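Local coordinates for hydroxylase (Rhodococcus sp., PDB 2OR0), which probably acts as a flavin-dependent hydroxylase of the acyl-CoA dehydrogenase family, using a reduced flavin and molecular oxygen to add one oxygen atom to its substrate, at residues 40-43 and 44-47; 261-264 and 265-269. All coordinates share one frame; numbering follows the deposited sequence.

Contact 1 (40-43 and 44-47); sequences AVQS and EADC
Val41 O is gripped twice: Ala45 N reaches it at 2.9 Å in a nearly straight hydrogen bond (N-H...O 164°), and a water donates to it at 2.7 Å. The same water also donates to Glu44 OE1 (3.1 Å), tying that carboxylate to the backbone one turn earlier. The other carboxylate oxygen, Glu44 OE2, forms a salt bridge with Arg375, which joins this helix to helix 370-381. The i to i+4 ladder continues with Glu44 N on Ala40 O and Asp46 N on Gln42 O, and helix 33-46 then ends in a Schellman motif: Cys47, the first residue to leave helical phi/psi, takes positive phi, and of the two bonds back into the last turn one runs from Cys47 N to Glu44 O (3.0 Å). Over this last turn Gln42 and Asp46 meet through their side chains. With CG anti to the backbone N and a bend at chi2 (63°), Gln42 sends NE2 to Asp46 OD1 at 2.9 Å. The oxygen lies in the amide plane, whereas the donor approaches it from above the carboxylate plane; the two groups are turned 40° apart, and the bond is bent. On another side of the helix, Ser43, a buried residue, has its OG hydrogen-bonded to Thr50 N, linking the last turn to the chain that follows.

Contact 2 (261-264 and 265-269); sequences AVIG and ITEGA
Ala261 O receives Ile265 N at 2.9 Å, nearly along the C=O axis, and the Ile265 side chain folds back over the same oxygen. Its CG1 lies beside its own backbone N (chi1 -72°), which brings CG1 to 3.2 Å from Ala261 O and CD1 to 3.4 Å. Val262 O accepts Thr266 N, with the Thr266 methyl CG2 alongside the same oxygen at 3.3 Å. Ile263 O is held by two donors, Glu267 N in the carbonyl plane at 3.1 Å and the hydroxyl Thr266 OG1 at 2.8 Å. Thr266 OG1 sits between its backbone N and carbonyl carbon (chi1 66°), and from there it turns back on the preceding turn. This is the familiar threonine-to-backbone bond inside a helix, here in helix 250-277 of the acyl-CoA dehydrogenase C-terminal domain, where Thr266 also touches Ala348 and Ala352 of helix 331-356. A valine in its place would probably leave Ile263 O with Glu267 N as the one remaining donor of the pair and set a methyl, which cannot donate, against that oxygen. Ile263 CG2 passes Glu267 OE2 at 4.0 Å, the carboxylate oxygen salt-bridged to Arg309 of helix 292-324. At Gly264, O takes Gly268 N at 2.8 Å with an N-H...O angle of 169°, while Glu267 OE1 approaches Gly264 CA.

Contact 1 closes before contact 2 opens along the chain, and their centres lie 18 Å apart; the nearest atoms are about 11 Å from each other, so the two do not touch. Contact 1 occupies the end of helix 33-46, about 20 Å from the centre of the chain and partly buried. Contact 2 is buried within the long helix 250-277, about 12 Å from that centre. Helix 370-381 serves both: Arg372 and Arg375 meet the residues of 40-47, while Phe373, Asp376 and Ala377 meet those of 265-269. Itself one of the C-terminal helices of this acyl-CoA dehydrogenase-like fold, it thus packs against helix 250-277 and meets the end of the N-terminal helix 33-46.

Contact 1 (40-43 and 44-47)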
# COMPACT_ATOMS: atom_id res chain seq x y z
N ALA A 40 13.80 -2.39 13.25
CA ALA A 40 13.86 -1.60 12.03
C ALA A 40 15.25 -1.55 11.35
O ALA A 40 15.36 -1.73 10.13
CB ALA A 40 13.33 -0.20 12.29
N VAL A 41 16.30 -1.33 12.14
CA VAL A 41 17.66 -1.22 11.62
C VAL A 41 18.09 -2.57 11.00
O VAL A 41 18.69 -2.62 9.92
CB VAL A 41 18.65 -0.72 12.73
CG1 VAL A 41 20.12 -0.97 12.37
CG2 VAL A 41 18.41 0.75 13.00
N GLN A 42 17.72 -3.66 11.67
CA GLN A 42 18.09 -4.99 11.18
C GLN A 42 17.35 -5.38 9.91
O GLN A 42 17.96 -5.95 9.00
CB GLN A 42 17.92 -6.05 12.29
CG GLN A 42 18.56 -7.41 11.94
CD GLN A 42 20.06 -7.31 11.75
OE1 GLN A 42 20.79 -6.94 12.68
NE2 GLN A 42 20.54 -7.62 10.54
N SER A 43 16.05 -5.08 9.81
CA SER A 43 15.30 -5.33 8.56
C SER A 43 15.90 -4.51 7.40
O SER A 43 15.92 -4.95 6.25
CB SER A 43 13.81 -5.00 8.70
OG SER A 43 13.20 -5.75 9.74
N GLU A 44 16.37 -3.31 7.71
CA GLU A 44 16.97 -2.51 6.67
C GLU A 44 18.29 -3.13 6.20
O GLU A 44 18.52 -3.28 5.00
CB GLU A 44 17.18 -1.08 7.11
CG GLU A 44 17.16 -0.15 5.90
CD GLU A 44 17.88 1.08 6.17
OE1 GLU A 44 18.69 1.06 7.12
OE2 GLU A 44 17.64 2.06 5.44
N ALA A 45 19.14 -3.49 7.16
CA ALA A 45 20.42 -4.11 6.86
C ALA A 45 20.23 -5.41 6.05
O ALA A 45 21.00 -5.68 5.12
CB ALA A 45 21.20 -4.37 8.15
N ASP A 46 19.17 -6.17 6.36
CA ASP A 46 18.89 -7.42 5.66
C ASP A 46 18.18 -7.23 4.33
O ASP A 46 18.10 -8.18 3.55
CB ASP A 46 18.00 -8.34 6.50
CG ASP A 46 18.66 -8.82 7.79
OD1 ASP A 46 19.90 -8.70 7.94
OD2 ASP A 46 17.90 -9.31 8.67
N CYS A 47 17.62 -6.04 4.09
CA CYS A 47 16.70 -5.78 2.97
C CYS A 47 15.51 -6.72 2.95
O CYS A 47 15.10 -7.20 1.89
CB CYS A 47 17.43 -5.83 1.61
SG CYS A 47 18.72 -4.62 1.48
O HOH W 1 20.42 -0.79 8.82

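Contact 2 (261-264 and 265-269)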
# COMPACT_ATOMS: atom_id res chain seq x y z
N ALA A 261 0.59 4.50 3.84
CA ALA A 261 1.95 4.17 4.27
C ALA A 261 2.89 5.33 4.02
O ALA A 261 3.61 5.70 4.92
CB ALA A 261 2.45 2.89 3.58
N VAL A 262 2.84 5.93 2.82
CA VAL A 262 3.65 7.11 2.53
C VAL A 262 3.36 8.26 3.53
O VAL A 262 4.28 8.90 4.05
CB VAL A 262 3.48 7.59 1.08
CG1 VAL A 262 4.18 8.95 0.86
CG2 VAL A 262 4.04 6.53 0.08
N ILE A 263 2.08 8.53 3.79
CA ILE A 263 1.72 9.57 4.73
C ILE A 263 2.27 9.33 6.13
O ILE A 263 2.87 10.21 6.71
CB ILE A 263 0.19 9.89 4.72
CG1 ILE A 263 -0.18 10.47 3.32
CG2 ILE A 263 -0.12 10.93 5.79
CD1 ILE A 263 -1.70 10.55 3.00
N GLY A 264 2.08 8.12 6.67
CA GLY A 264 2.59 7.77 7.98
C GLY A 264 4.11 7.77 8.06
O GLY A 264 4.70 8.12 9.10
N ILE A 265 4.76 7.40 6.95
CA ILE A 265 6.21 7.51 6.90
C ILE A 265 6.65 8.98 7.09
O ILE A 265 7.58 9.25 7.81
CB ILE A 265 6.82 6.91 5.57
CG1 ILE A 265 6.73 5.39 5.61
CG2 ILE A 265 8.27 7.36 5.39
CD1 ILE A 265 6.73 4.70 4.19
N THR A 266 5.98 9.91 6.44
CA THR A 266 6.37 11.31 6.56
C THR A 266 6.06 11.84 7.94
O THR A 266 6.78 12.69 8.44
CB THR A 266 5.75 12.21 5.46
OG1 THR A 266 4.33 12.28 5.62
CG2 THR A 266 6.11 11.67 4.06
N GLU A 267 5.03 11.29 8.58
CA GLU A 267 4.70 11.60 9.97
C GLU A 267 5.78 11.08 10.94
O GLU A 267 6.17 11.78 11.87
CB GLU A 267 3.31 11.06 10.32
CG GLU A 267 2.18 11.89 9.77
CD GLU A 267 0.78 11.27 9.93
OE1 GLU A 267 0.66 10.08 10.28
OE2 GLU A 267 -0.20 12.00 9.66
N GLY A 268 6.28 9.87 10.70
CA GLY A 268 7.50 9.38 11.34
C GLY A 268 8.72 10.30 11.19
O GLY A 268 9.41 10.54 12.16
N ALA A 269 8.98 10.78 9.96
CA ALA A 269 10.10 11.69 9.69
C ALA A 269 9.95 12.99 10.50
O ALA A 269 10.92 13.47 11.14
CB ALA A 269 10.16 12.03 8.20